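Oxygen-independent coproporphyrinogen III oxidase (Escherichia coli, PDB 1OLT) catalyses the anaerobic, S-adenosylmethionine-dependent oxidative decarboxylation of two propionate groups of coproporphyrinogen III, giving protoporphyrinogen IX in heme biosynthesis. Local coordinates at residues F61-C66 and V75-H80; T114-N119 and I144-R149. All blocks are in the same frame, centred on the assembly; numbering follows the deposited sequence.

Contact 1 of 2, residues F61-C66 and V75-H80. With SF4 (iron/sulfur cluster), chain B.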
loop_
_atom_site.group_PDB
_atom_site.type_symbol
_atom_site.label_atom_id
_atom_site.label_comp_id
_atom_site.label_asym_id
_atom_site.label_seq_id
_atom_site.Cartn_x
_atom_site.Cartn_y
_atom_site.Cartn_z
ATOM N N PHE A 61 8.196 -5.634 -13.747
ATOM C CA PHE A 61 8.458 -6.932 -14.279
ATOM C C PHE A 61 8.343 -8.051 -13.236
ATOM O O PHE A 61 8.788 -7.898 -12.089
ATOM C CB PHE A 61 9.850 -6.914 -14.993
ATOM C CG PHE A 61 9.968 -5.875 -16.037
ATOM C CD1 PHE A 61 9.233 -5.936 -17.165
ATOM C CD2 PHE A 61 10.805 -4.787 -15.836
ATOM C CE1 PHE A 61 9.316 -4.909 -18.118
ATOM C CE2 PHE A 61 10.878 -3.794 -16.768
ATOM C CZ PHE A 61 10.182 -3.878 -17.899
ATOM N N CYS A 62 7.774 -9.173 -13.670
ATOM C CA CYS A 62 7.746 -10.407 -12.895
ATOM C C CYS A 62 8.228 -11.584 -13.748
ATOM O O CYS A 62 8.067 -11.598 -14.961
ATOM C CB CYS A 62 6.348 -10.680 -12.361
ATOM S SG CYS A 62 5.640 -9.359 -11.381
ATOM N N HIS A 63 8.779 -12.601 -13.093
ATOM C CA HIS A 63 9.292 -13.803 -13.783
ATOM C C HIS A 63 8.155 -14.686 -14.339
ATOM O O HIS A 63 8.290 -15.285 -15.402
ATOM C CB HIS A 63 10.158 -14.648 -12.830
ATOM C CG HIS A 63 11.397 -13.940 -12.393
ATOM N ND1 HIS A 63 12.284 -13.378 -13.282
ATOM C CD2 HIS A 63 11.952 -13.799 -11.176
ATOM C CE1 HIS A 63 13.297 -12.845 -12.624
ATOM N NE2 HIS A 63 13.115 -13.070 -11.343
ATOM N N LYS A 64 7.028 -14.728 -13.602
ATOM C CA LYS A 64 6.014 -15.751 -13.798
ATOM C C LYS A 64 4.580 -15.230 -13.453
ATOM O O LYS A 64 4.438 -14.349 -12.595
ATOM C CB LYS A 64 6.387 -16.951 -12.911
ATOM C CG LYS A 64 5.638 -18.226 -13.302
ATOM C CD LYS A 64 5.955 -19.469 -12.411
ATOM C CE LYS A 64 7.475 -19.919 -12.452
ATOM N NZ LYS A 64 7.656 -21.145 -11.518
ATOM N N LEU A 65 3.565 -15.737 -14.097
ATOM C CA LEU A 65 2.208 -15.180 -13.975
ATOM C C LEU A 65 1.437 -15.810 -12.795
ATOM O O LEU A 65 1.004 -16.905 -12.881
ATOM C CB LEU A 65 1.414 -15.399 -15.247
ATOM C CG LEU A 65 -0.031 -14.937 -15.305
ATOM C CD1 LEU A 65 -0.081 -13.418 -15.118
ATOM C CD2 LEU A 65 -0.591 -15.339 -16.591
ATOM N N CYS A 66 1.325 -15.067 -11.677
ATOM C CA CYS A 66 0.476 -15.478 -10.597
ATOM C C CYS A 66 -0.964 -15.249 -11.068
ATOM O O CYS A 66 -1.313 -14.113 -11.408
ATOM C CB CYS A 66 0.740 -14.634 -9.354
ATOM S SG CYS A 66 2.460 -14.726 -8.713
ATOM N N VAL A 75 4.700 -9.745 -16.944
ATOM C CA VAL A 75 5.385 -10.979 -16.797
ATOM C C VAL A 75 6.219 -11.168 -18.073
ATOM O O VAL A 75 5.695 -11.096 -19.149
ATOM C CB VAL A 75 4.382 -12.169 -16.695
ATOM C CG1 VAL A 75 5.145 -13.505 -16.744
ATOM C CG2 VAL A 75 3.580 -12.086 -15.423
ATOM N N THR A 76 7.515 -11.376 -17.931
ATOM C CA THR A 76 8.369 -11.585 -19.064
ATOM C C THR A 76 9.653 -12.284 -18.657
ATOM O O THR A 76 10.194 -12.059 -17.599
ATOM C CB THR A 76 8.672 -10.273 -19.787
ATOM O OG1 THR A 76 9.573 -10.491 -20.890
ATOM C CG2 THR A 76 9.429 -9.318 -18.903
ATOM N N ARG A 77 10.109 -13.148 -19.555
ATOM C CA ARG A 77 11.399 -13.765 -19.426
ATOM C C ARG A 77 12.505 -12.995 -20.177
ATOM O O ARG A 77 13.677 -13.374 -20.124
ATOM C CB ARG A 77 11.296 -15.210 -19.943
ATOM C CG ARG A 77 10.428 -16.145 -19.014
ATOM C CD ARG A 77 10.935 -16.110 -17.553
ATOM N NE ARG A 77 10.434 -17.203 -16.757
ATOM C CZ ARG A 77 10.876 -17.450 -15.534
ATOM N NH1 ARG A 77 11.883 -16.750 -15.042
ATOM N NH2 ARG A 77 10.365 -18.429 -14.822
ATOM N N GLN A 78 12.116 -11.953 -20.915
ATOM C CA GLN A 78 13.078 -11.120 -21.644
ATOM C C GLN A 78 13.717 -10.136 -20.683
ATOM O O GLN A 78 13.283 -9.021 -20.555
ATOM C CB GLN A 78 12.381 -10.414 -22.785
ATOM C CG GLN A 78 11.874 -11.367 -23.800
ATOM C CD GLN A 78 11.432 -10.662 -25.062
ATOM O OE1 GLN A 78 12.264 -10.269 -25.891
ATOM N NE2 GLN A 78 10.163 -10.441 -25.178
ATOM N N GLN A 79 14.712 -10.604 -19.959
ATOM C CA GLN A 79 15.298 -9.870 -18.843
ATOM C C GLN A 79 15.925 -8.524 -19.254
ATOM O O GLN A 79 15.940 -7.585 -18.431
ATOM C CB GLN A 79 16.341 -10.710 -18.090
ATOM C CG GLN A 79 16.345 -10.450 -16.468
ATOM C CD GLN A 79 17.171 -9.197 -16.034
ATOM O OE1 GLN A 79 18.036 -8.753 -16.834
ATOM N NE2 GLN A 79 16.907 -8.614 -14.741
ATOM N N HIS A 80 16.414 -8.451 -20.505
ATOM C CA HIS A 80 16.884 -7.225 -21.081
ATOM C C HIS A 80 15.869 -6.056 -21.047
ATOM O O HIS A 80 16.261 -4.899 -21.154
ATOM C CB HIS A 80 17.315 -7.409 -22.501
ATOM C CG HIS A 80 16.200 -7.426 -23.468
ATOM N ND1 HIS A 80 15.689 -8.605 -23.985
ATOM C CD2 HIS A 80 15.502 -6.420 -24.061
ATOM C CE1 HIS A 80 14.692 -8.329 -24.813
ATOM N NE2 HIS A 80 14.548 -7.007 -24.875
HETATM FE FE1 SF4 B . 4.202 -10.487 -9.957
HETATM FE FE2 SF4 B . 1.782 -10.207 -8.893
HETATM FE FE3 SF4 B . 3.902 -10.495 -7.488
HETATM FE FE4 SF4 B . 3.028 -12.306 -8.745
HETATM S S1 SF4 B . 1.878 -11.379 -6.988
HETATM S S2 SF4 B . 5.221 -11.968 -8.628
HETATM S S3 SF4 B . 2.437 -11.485 -10.586
HETATM S S4 SF4 B . 3.381 -8.824 -8.764
HETATM O O HOH W 1 13.650 -14.340 -16.081
#

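Contact 2 of 2, residues T114-N119 and I144-R149. With SAM (S-adenosylmethionine), chain C; SAM (S-adenosylmethionine), chain D; SF4 (iron/sulfur cluster), chain B.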
loop_
_atom_site.group_PDB
_atom_site.type_symbol
_atom_site.label_atom_id
_atom_site.label_comp_id
_atom_site.label_asym_id
_atom_site.label_seq_id
_atom_site.Cartn_x
_atom_site.Cartn_y
_atom_site.Cartn_z
ATOM N N THR A 114 7.755 -6.922 -9.466
ATOM C CA THR A 114 8.746 -7.524 -8.653
ATOM C C THR A 114 10.043 -6.731 -8.705
ATOM O O THR A 114 10.850 -6.894 -9.645
ATOM C CB THR A 114 9.011 -8.949 -9.114
ATOM O OG1 THR A 114 7.857 -9.775 -9.061
ATOM C CG2 THR A 114 9.982 -9.620 -8.135
ATOM N N PRO A 115 10.279 -5.844 -7.740
ATOM C CA PRO A 115 11.545 -5.093 -7.714
ATOM C C PRO A 115 12.801 -5.932 -7.804
ATOM O O PRO A 115 13.736 -5.458 -8.460
ATOM C CB PRO A 115 11.478 -4.318 -6.390
ATOM C CG PRO A 115 9.976 -4.094 -6.208
ATOM C CD PRO A 115 9.342 -5.347 -6.725
ATOM N N THR A 116 12.799 -7.110 -7.189
ATOM C CA THR A 116 13.916 -8.027 -7.251
ATOM C C THR A 116 14.057 -8.837 -8.542
ATOM O O THR A 116 14.929 -9.720 -8.630
ATOM C CB THR A 116 13.979 -8.928 -6.001
ATOM O OG1 THR A 116 12.731 -9.605 -5.730
ATOM C CG2 THR A 116 14.264 -8.091 -4.837
ATOM N N TYR A 117 13.218 -8.520 -9.522
ATOM C CA TYR A 117 13.485 -8.899 -10.896
ATOM C C TYR A 117 14.823 -8.290 -11.372
ATOM O O TYR A 117 15.539 -8.885 -12.208
ATOM C CB TYR A 117 12.373 -8.397 -11.787
ATOM C CG TYR A 117 12.413 -8.920 -13.221
ATOM C CD1 TYR A 117 13.231 -8.313 -14.217
ATOM C CD2 TYR A 117 11.597 -9.991 -13.606
ATOM C CE1 TYR A 117 13.235 -8.814 -15.548
ATOM C CE2 TYR A 117 11.608 -10.492 -14.908
ATOM C CZ TYR A 117 12.428 -9.898 -15.882
ATOM O OH TYR A 117 12.399 -10.403 -17.155
ATOM N N LEU A 118 15.098 -7.062 -10.875
ATOM C CA LEU A 118 16.377 -6.420 -11.124
ATOM C C LEU A 118 17.527 -7.234 -10.519
ATOM O O LEU A 118 17.535 -7.543 -9.328
ATOM C CB LEU A 118 16.394 -5.019 -10.599
ATOM C CG LEU A 118 15.288 -4.053 -11.046
ATOM C CD1 LEU A 118 15.580 -2.708 -10.452
ATOM C CD2 LEU A 118 15.215 -3.943 -12.519
ATOM N N ASN A 119 18.534 -7.517 -11.330
ATOM C CA ASN A 119 19.715 -8.161 -10.842
ATOM C C ASN A 119 20.600 -7.193 -9.974
ATOM O O ASN A 119 20.293 -6.003 -9.836
ATOM C CB ASN A 119 20.433 -8.877 -12.044
ATOM C CG ASN A 119 21.081 -7.892 -13.048
ATOM O OD1 ASN A 119 21.477 -6.770 -12.674
ATOM N ND2 ASN A 119 21.254 -8.338 -14.281
ATOM N N ILE A 144 11.775 -2.231 -0.070
ATOM C CA ILE A 144 11.611 -2.919 -1.336
ATOM C C ILE A 144 10.743 -4.156 -1.088
ATOM O O ILE A 144 10.771 -4.753 0.003
ATOM C CB ILE A 144 12.998 -3.339 -1.883
ATOM C CG1 ILE A 144 12.927 -3.992 -3.272
ATOM C CG2 ILE A 144 13.704 -4.293 -0.923
ATOM C CD1 ILE A 144 14.255 -4.225 -3.921
ATOM N N GLU A 145 10.002 -4.534 -2.121
ATOM C CA GLU A 145 9.246 -5.776 -2.153
ATOM C C GLU A 145 9.967 -6.874 -2.881
ATOM O O GLU A 145 10.639 -6.636 -3.884
ATOM C CB GLU A 145 7.888 -5.515 -2.781
ATOM C CG GLU A 145 7.181 -4.313 -2.137
ATOM C CD GLU A 145 5.762 -4.122 -2.546
ATOM O OE1 GLU A 145 5.006 -5.150 -2.513
ATOM O OE2 GLU A 145 5.397 -2.939 -2.881
ATOM N N VAL A 146 9.817 -8.100 -2.388
ATOM C CA VAL A 146 10.677 -9.213 -2.781
ATOM C C VAL A 146 9.804 -10.419 -3.048
ATOM O O VAL A 146 9.022 -10.800 -2.203
ATOM C CB VAL A 146 11.679 -9.589 -1.651
ATOM C CG1 VAL A 146 12.532 -10.777 -2.090
ATOM C CG2 VAL A 146 12.581 -8.421 -1.322
ATOM N N ASP A 147 9.948 -11.018 -4.212
ATOM C CA ASP A 147 9.330 -12.322 -4.515
ATOM C C ASP A 147 10.346 -13.420 -4.099
ATOM O O ASP A 147 11.488 -13.426 -4.577
ATOM C CB ASP A 147 9.098 -12.360 -6.024
ATOM C CG ASP A 147 8.588 -13.697 -6.543
ATOM O OD1 ASP A 147 8.014 -14.505 -5.782
ATOM O OD2 ASP A 147 8.698 -13.971 -7.769
ATOM N N PRO A 148 9.966 -14.354 -3.229
ATOM C CA PRO A 148 10.938 -15.344 -2.726
ATOM C C PRO A 148 11.094 -16.577 -3.687
ATOM O O PRO A 148 10.977 -17.779 -3.239
ATOM C CB PRO A 148 10.314 -15.775 -1.431
ATOM C CG PRO A 148 8.776 -15.771 -1.807
ATOM C CD PRO A 148 8.646 -14.508 -2.621
ATOM N N ARG A 149 11.245 -16.296 -4.961
ATOM C CA ARG A 149 11.461 -17.287 -6.022
ATOM C C ARG A 149 12.512 -16.716 -6.947
ATOM O O ARG A 149 12.632 -15.508 -7.065
ATOM C CB ARG A 149 10.201 -17.517 -6.812
ATOM C CG ARG A 149 9.144 -18.225 -6.072
ATOM C CD ARG A 149 7.836 -18.315 -6.863
ATOM N NE ARG A 149 7.209 -16.990 -7.003
ATOM C CZ ARG A 149 6.289 -16.674 -7.884
ATOM N NH1 ARG A 149 5.792 -17.594 -8.704
ATOM N NH2 ARG A 149 5.793 -15.432 -7.908
HETATM N N SAM C . 5.979 -9.241 -6.705
HETATM C CA SAM C . 6.281 -9.626 -5.334
HETATM C C SAM C . 5.592 -10.918 -4.876
HETATM O O SAM C . 4.567 -11.335 -5.519
HETATM O OXT SAM C . 6.140 -11.488 -3.955
HETATM C CB SAM C . 5.794 -8.464 -4.446
HETATM C CG SAM C . 4.376 -8.387 -3.950
HETATM S SD SAM C . 3.142 -8.002 -5.166
HETATM C CE SAM C . 3.715 -6.488 -5.947
HETATM C "C5'" SAM C . 1.885 -7.080 -4.124
HETATM C "C4'" SAM C . 0.805 -7.890 -3.323
HETATM O "O4'" SAM C . -0.525 -7.702 -3.791
HETATM C "C3'" SAM C . 0.977 -9.387 -3.418
HETATM O "O3'" SAM C . 2.077 -9.894 -2.652
HETATM C "C2'" SAM C . -0.407 -9.927 -3.035
HETATM O "O2'" SAM C . -0.468 -10.235 -1.642
HETATM C "C1'" SAM C . -1.324 -8.762 -3.314
HETATM N N9 SAM C . -2.328 -9.035 -4.323
HETATM C C8 SAM C . -2.082 -9.093 -5.671
HETATM N N7 SAM C . -3.224 -9.331 -6.309
HETATM C C5 SAM C . -4.217 -9.406 -5.365
HETATM C C6 SAM C . -5.602 -9.628 -5.449
HETATM N N6 SAM C . -6.242 -9.804 -6.605
HETATM N N1 SAM C . -6.318 -9.647 -4.285
HETATM C C2 SAM C . -5.675 -9.460 -3.056
HETATM N N3 SAM C . -4.343 -9.237 -2.971
HETATM C C4 SAM C . -3.633 -9.224 -4.117
HETATM N N SAM D . -2.778 -2.951 -4.484
HETATM C CA SAM D . -2.857 -4.281 -3.853
HETATM C C SAM D . -4.314 -4.776 -3.738
HETATM O O SAM D . -4.723 -5.839 -4.243
HETATM O OXT SAM D . -5.206 -4.135 -3.141
HETATM C CB SAM D . -2.148 -4.263 -2.473
HETATM C CG SAM D . -0.600 -4.056 -2.506
HETATM S SD SAM D . -0.036 -2.413 -1.947
HETATM C CE SAM D . 0.431 -2.746 -0.211
HETATM C "C5'" SAM D . 1.620 -2.037 -2.637
HETATM C "C4'" SAM D . 1.592 -1.946 -4.155
HETATM O "O4'" SAM D . 0.814 -0.803 -4.475
HETATM C "C3'" SAM D . 2.957 -1.700 -4.805
HETATM O "O3'" SAM D . 3.729 -2.886 -4.867
HETATM C "C2'" SAM D . 2.508 -1.097 -6.108
HETATM O "O2'" SAM D . 1.992 -2.096 -6.946
HETATM C "C1'" SAM D . 1.356 -0.182 -5.656
HETATM N N9 SAM D . 1.806 1.153 -5.305
HETATM C C8 SAM D . 2.314 1.568 -4.125
HETATM N N7 SAM D . 2.637 2.917 -4.233
HETATM C C5 SAM D . 2.336 3.318 -5.440
HETATM C C6 SAM D . 2.458 4.526 -6.069
HETATM N N6 SAM D . 2.910 5.618 -5.475
HETATM N N1 SAM D . 2.063 4.587 -7.357
HETATM C C2 SAM D . 1.575 3.515 -8.002
HETATM N N3 SAM D . 1.473 2.318 -7.408
HETATM C C4 SAM D . 1.841 2.229 -6.138
HETATM FE FE1 SF4 B . 4.202 -10.487 -9.957
HETATM FE FE2 SF4 B . 1.782 -10.207 -8.893
HETATM FE FE3 SF4 B . 3.902 -10.495 -7.488
HETATM FE FE4 SF4 B . 3.028 -12.306 -8.745
HETATM S S1 SF4 B . 1.878 -11.379 -6.988
HETATM S S2 SF4 B . 5.221 -11.968 -8.628
HETATM S S3 SF4 B . 2.437 -11.485 -10.586
HETATM S S4 SF4 B . 3.381 -8.824 -8.764
HETATM O O HOH W 2 8.611 -12.293 -10.085
HETATM O O HOH W 3 12.637 -11.934 -6.645
#

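Contact 1 of 2, residues F61-C66 and V75-H80
C62 and V75 face each other as a parallel bridge pair, their CA atoms 4.6 Å apart, and put their side chains on the same face of the sheet. C62 O accepts a 3.0 Å bond from T76 N, the residue after V75, with the donor nearly in line with the carbonyl, and C62 also bonds to the backbone of I74, the residue before it. The same oxygen is also approached by the CA-H of V75. Beyond the bridge, V75 works as a branched apolar wedge: CG1 packs on K64, while CG2 lies against L65, 3.9 Å from L65 CD1, the two side chains crossing at about a right angle. A beta-branched residue suits this place, because its two methyls can serve two successive residues of the turning chain. R77 reaches back at the far end. A bend at chi2 (-54°) turns CD toward H63, and the guanidinium then lies with one face over H63 O, which is offset toward the rim; R77 NE is angled too poorly to bond it. The H63 and R77 side chains cross at about a right angle with their planes 23° apart; NH1 comes nearest H63 CB, 3.5 Å away, and one water joins H63 ND1 to R77 NH1. The charge of R77 is met by E150. At the other border the CG2 methyl of T76 sits beside F61 CD1, 3.8 Å away, leaving OG1 to accept from Q78 N in an ST turn. C62 SG binds one iron of the [4Fe-4S] cluster at 2.3 Å, C66 SG in the following loop binds another, and C69 completes the three cysteines. C62 closes strand 53-62, whose partner here is the short strand 74-75; F61 and T76 lean on K81 of helix 80-96, and the F61 ring meets Y85 of that helix edge-to-face.

Contact 2 of 2, residues T114-N119 and I144-R149
P115 presses on I144 at the tight end of this buried contact, with P115 CB 3.5 Å from I144 CG1, closer than carbons usually pack. I144 has CG1 anti to its backbone N (chi1 -176°), which brings that atom against P115 CB; CD1 goes on to the methyl of T116. Proline suits the place: its compact ring lies against E145 O as well, and it begins the 3-10 turn 115-117. Toward D147 the packing gives way to water. T116 OG1 receives only a weak bond from D147 N, 3.5 Å long, and a water joins the hydroxyl to D147 O. A second water links T114 OG1 with D147 OD2, while T114 CG2 touches D147 CB. The threonines thus pair a methyl for packing with a hydroxyl for polar partners. D147 OD1 is gripped side-on by R149 through NE (2.9 Å) and NH2, which holds the guanidinium with its NH2 3.6 Å from a cluster sulfur, S2. Ligands border the contact: T114 OG1 lies 3.1 Å from the amino N of the cluster-bound S-adenosylmethionine, and E145 OE2 accepts a 2.6 Å hydrogen bond from O3' of the second one. Strand 140-146 runs parallel between strands 105-112 and 166-172. The loop holding residues 114-119 leads from strand 105-112 to helix 120-133, and W110 of that strand backs both P115 and I144.

From the N terminus the chain first runs along strand 53-62, makes the cluster-binding loop, and returns at 75-80; contact 1 closes this short loop before helix 80-96 begins. Contact 2 comes later and closes a longer excursion, through helix 120-133 and back along strand 140-146. The two are in series, neither nested nor crossed. Y117 joins them: its hydroxyl pairs with T76 O, its carbonyl with Q79 NE2, and its ring meets that of H63. C62 SG and T114 OG1 also pack together, 3.2 Å apart. Both contacts flank the [4Fe-4S] cluster at the C-terminal ends of parallel strands, as expected of the radical SAM core.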